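Long-range contact in signal recognition particle subunit srp14 (Schizosaccharomyces pombe, PDB 2W9J), which forms part of the signal recognition particle and probably helps this RNA-protein complex target secretory and membrane proteins to the endoplasmic reticulum during translation: residues E6-K11 with I58-E63. Numbering follows the deposited sequence.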
loop_
_atom_site.group_PDB
_atom_site.type_symbol
_atom_site.label_atom_id
_atom_site.label_comp_id
_atom_site.label_asym_id
_atom_site.label_seq_id
_atom_site.Cartn_x
_atom_site.Cartn_y
_atom_site.Cartn_z
ATOM N N GLU A 6 -4.374 -2.082 7.156
ATOM C CA GLU A 6 -5.707 -1.522 6.957
ATOM C C GLU A 6 -5.662 -0.000 6.806
ATOM O O GLU A 6 -6.404 0.566 6.020
ATOM C CB GLU A 6 -6.687 -2.000 8.049
ATOM C CG GLU A 6 -7.034 -3.512 7.917
ATOM C CD GLU A 6 -7.965 -4.086 9.017
ATOM O OE1 GLU A 6 -8.081 -3.498 10.123
ATOM O OE2 GLU A 6 -8.583 -5.157 8.769
ATOM N N GLU A 7 -4.762 0.662 7.518
ATOM C CA GLU A 7 -4.572 2.108 7.339
ATOM C C GLU A 7 -3.840 2.473 6.030
ATOM O O GLU A 7 -4.152 3.488 5.414
ATOM C CB GLU A 7 -3.869 2.728 8.558
ATOM C CG GLU A 7 -3.947 4.254 8.630
ATOM C CD GLU A 7 -5.383 4.785 8.538
ATOM O OE1 GLU A 7 -6.251 4.304 9.307
ATOM O OE2 GLU A 7 -5.648 5.682 7.695
ATOM N N PHE A 8 -2.879 1.648 5.612
ATOM C CA PHE A 8 -2.140 1.873 4.363
ATOM C C PHE A 8 -3.083 1.850 3.172
ATOM O O PHE A 8 -2.995 2.695 2.288
ATOM C CB PHE A 8 -1.078 0.795 4.189
ATOM C CG PHE A 8 -0.310 0.874 2.890
ATOM C CD1 PHE A 8 0.887 1.579 2.818
ATOM C CD2 PHE A 8 -0.742 0.195 1.765
ATOM C CE1 PHE A 8 1.607 1.641 1.636
ATOM C CE2 PHE A 8 -0.018 0.253 0.580
ATOM C CZ PHE A 8 1.154 0.969 0.520
ATOM N N LEU A 9 -3.982 0.874 3.155
ATOM C CA LEU A 9 -4.989 0.765 2.114
ATOM C C LEU A 9 -5.980 1.914 2.166
ATOM O O LEU A 9 -6.503 2.323 1.128
ATOM C CB LEU A 9 -5.737 -0.558 2.248
ATOM C CG LEU A 9 -4.853 -1.781 2.043
ATOM C CD1 LEU A 9 -5.591 -3.049 2.379
ATOM C CD2 LEU A 9 -4.304 -1.815 0.637
ATOM N N LYS A 10 -6.242 2.418 3.372
ATOM C CA LYS A 10 -7.158 3.536 3.551
ATOM C C LYS A 10 -6.543 4.814 3.001
ATOM O O LYS A 10 -7.231 5.618 2.355
ATOM C CB LYS A 10 -7.530 3.720 5.021
ATOM C CG LYS A 10 -8.401 4.950 5.303
ATOM C CD LYS A 10 -9.687 4.947 4.447
ATOM C CE LYS A 10 -10.365 6.320 4.395
ATOM N NZ LYS A 10 -11.071 6.548 3.098
ATOM N N LYS A 11 -5.248 4.992 3.253
ATOM C CA LYS A 11 -4.547 6.213 2.850
ATOM C C LYS A 11 -4.167 6.176 1.367
ATOM O O LYS A 11 -4.041 7.222 0.726
ATOM C CB LYS A 11 -3.329 6.456 3.756
ATOM C CG LYS A 11 -2.797 7.899 3.760
ATOM C CD LYS A 11 -3.875 8.938 4.084
ATOM C CE LYS A 11 -3.620 10.242 3.323
ATOM N NZ LYS A 11 -4.858 11.052 3.127
ATOM N N ILE A 58 3.822 6.505 1.746
ATOM C CA ILE A 58 3.163 5.721 2.812
ATOM C C ILE A 58 3.751 4.302 2.908
ATOM O O ILE A 58 4.227 3.757 1.917
ATOM C CB ILE A 58 1.621 5.679 2.661
ATOM C CG1 ILE A 58 1.216 5.317 1.224
ATOM C CG2 ILE A 58 1.006 7.018 3.106
ATOM C CD1 ILE A 58 -0.211 4.876 1.080
ATOM N N SER A 59 3.738 3.718 4.102
ATOM C CA SER A 59 4.478 2.477 4.358
ATOM C C SER A 59 3.685 1.504 5.180
ATOM O O SER A 59 2.924 1.909 6.061
ATOM C CB SER A 59 5.724 2.761 5.165
ATOM O OG SER A 59 6.619 3.570 4.452
ATOM N N THR A 60 3.904 0.219 4.918
ATOM C CA THR A 60 3.371 -0.840 5.763
ATOM C C THR A 60 4.213 -2.107 5.650
ATOM O O THR A 60 4.895 -2.324 4.637
ATOM C CB THR A 60 1.874 -1.119 5.456
ATOM O OG1 THR A 60 1.296 -1.861 6.534
ATOM C CG2 THR A 60 1.678 -1.859 4.136
ATOM N N VAL A 61 4.209 -2.923 6.698
ATOM C CA VAL A 61 4.896 -4.203 6.636
ATOM C C VAL A 61 3.874 -5.320 6.517
ATOM O O VAL A 61 3.031 -5.514 7.404
ATOM C CB VAL A 61 5.817 -4.450 7.840
ATOM C CG1 VAL A 61 6.410 -5.845 7.769
ATOM C CG2 VAL A 61 6.937 -3.416 7.874
ATOM N N VAL A 62 3.964 -6.046 5.406
ATOM C CA VAL A 62 3.059 -7.148 5.134
ATOM C C VAL A 62 3.719 -8.490 5.432
ATOM O O VAL A 62 4.740 -8.841 4.839
ATOM C CB VAL A 62 2.530 -7.111 3.681
ATOM C CG1 VAL A 62 1.440 -8.147 3.504
ATOM C CG2 VAL A 62 1.993 -5.715 3.345
ATOM N N GLU A 63 3.113 -9.234 6.353
ATOM C CA GLU A 63 3.615 -10.546 6.748
ATOM C C GLU A 63 3.268 -11.585 5.690
ATOM O O GLU A 63 2.177 -11.540 5.126
ATOM C CB GLU A 63 3.052 -10.938 8.116
ATOM C CG GLU A 63 3.438 -9.946 9.230
ATOM C CD GLU A 63 3.746 -10.639 10.556
ATOM O OE1 GLU A 63 3.202 -11.738 10.811
ATOM O OE2 GLU A 63 4.534 -10.085 11.349
#
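Phe8 of helix 5-17 is wedged between Ile58 and Thr60 of strand 57-63 in a buried helix-on-sheet contact of the SRP9/14 fold, an alpha-beta-beta-beta-alpha arrangement in which both helices pack on one face of an antiparallel sheet. The two short segments run roughly antiparallel, at 145°, with their axes 8.1 Å apart at closest approach, and no hydrogen bond joins them. The centre of the contact is an aromatic ring covered on both faces by aliphatic carbons. CG of Phe8 stands anti to the backbone N (chi1 176°), which carries the ring off the helix to the strand. CD1 of Ile58 lies over one face, 4.1 Å from the centroid of the Phe8 ring, and CG2 of Thr60 lies over the opposite face, 3.9 Å from that centroid; both make CH-pi contacts offset toward the rim. Beyond the two segments, Ala50 of strand 45-51 and Phe70 of helix 67-76 also touch the Phe8 side chain, placing it where both helices meet the sheet. An alanine here would probably leave the methyl groups of Ile58 and Thr60 facing a gap and cost the first helix its main hold on this strand. Thr60 turns its methyl to the ring while its OG1, anti to the backbone N (chi1 -163°), is hydrogen-bonded to Leu3 O and Asn5 OD1, so the same residue also ties the strand to the chain just before the helix and to its first residue. One turn on from Phe8, the aliphatic part of Lys11 flanks the other branch of Ile58, CG to CG2 at 4.0 Å, before its chain bends away. At the edge of the Phe8 ring, CE1 meets the backbone O of Ile58 in the ring plane, 3.4 Å away.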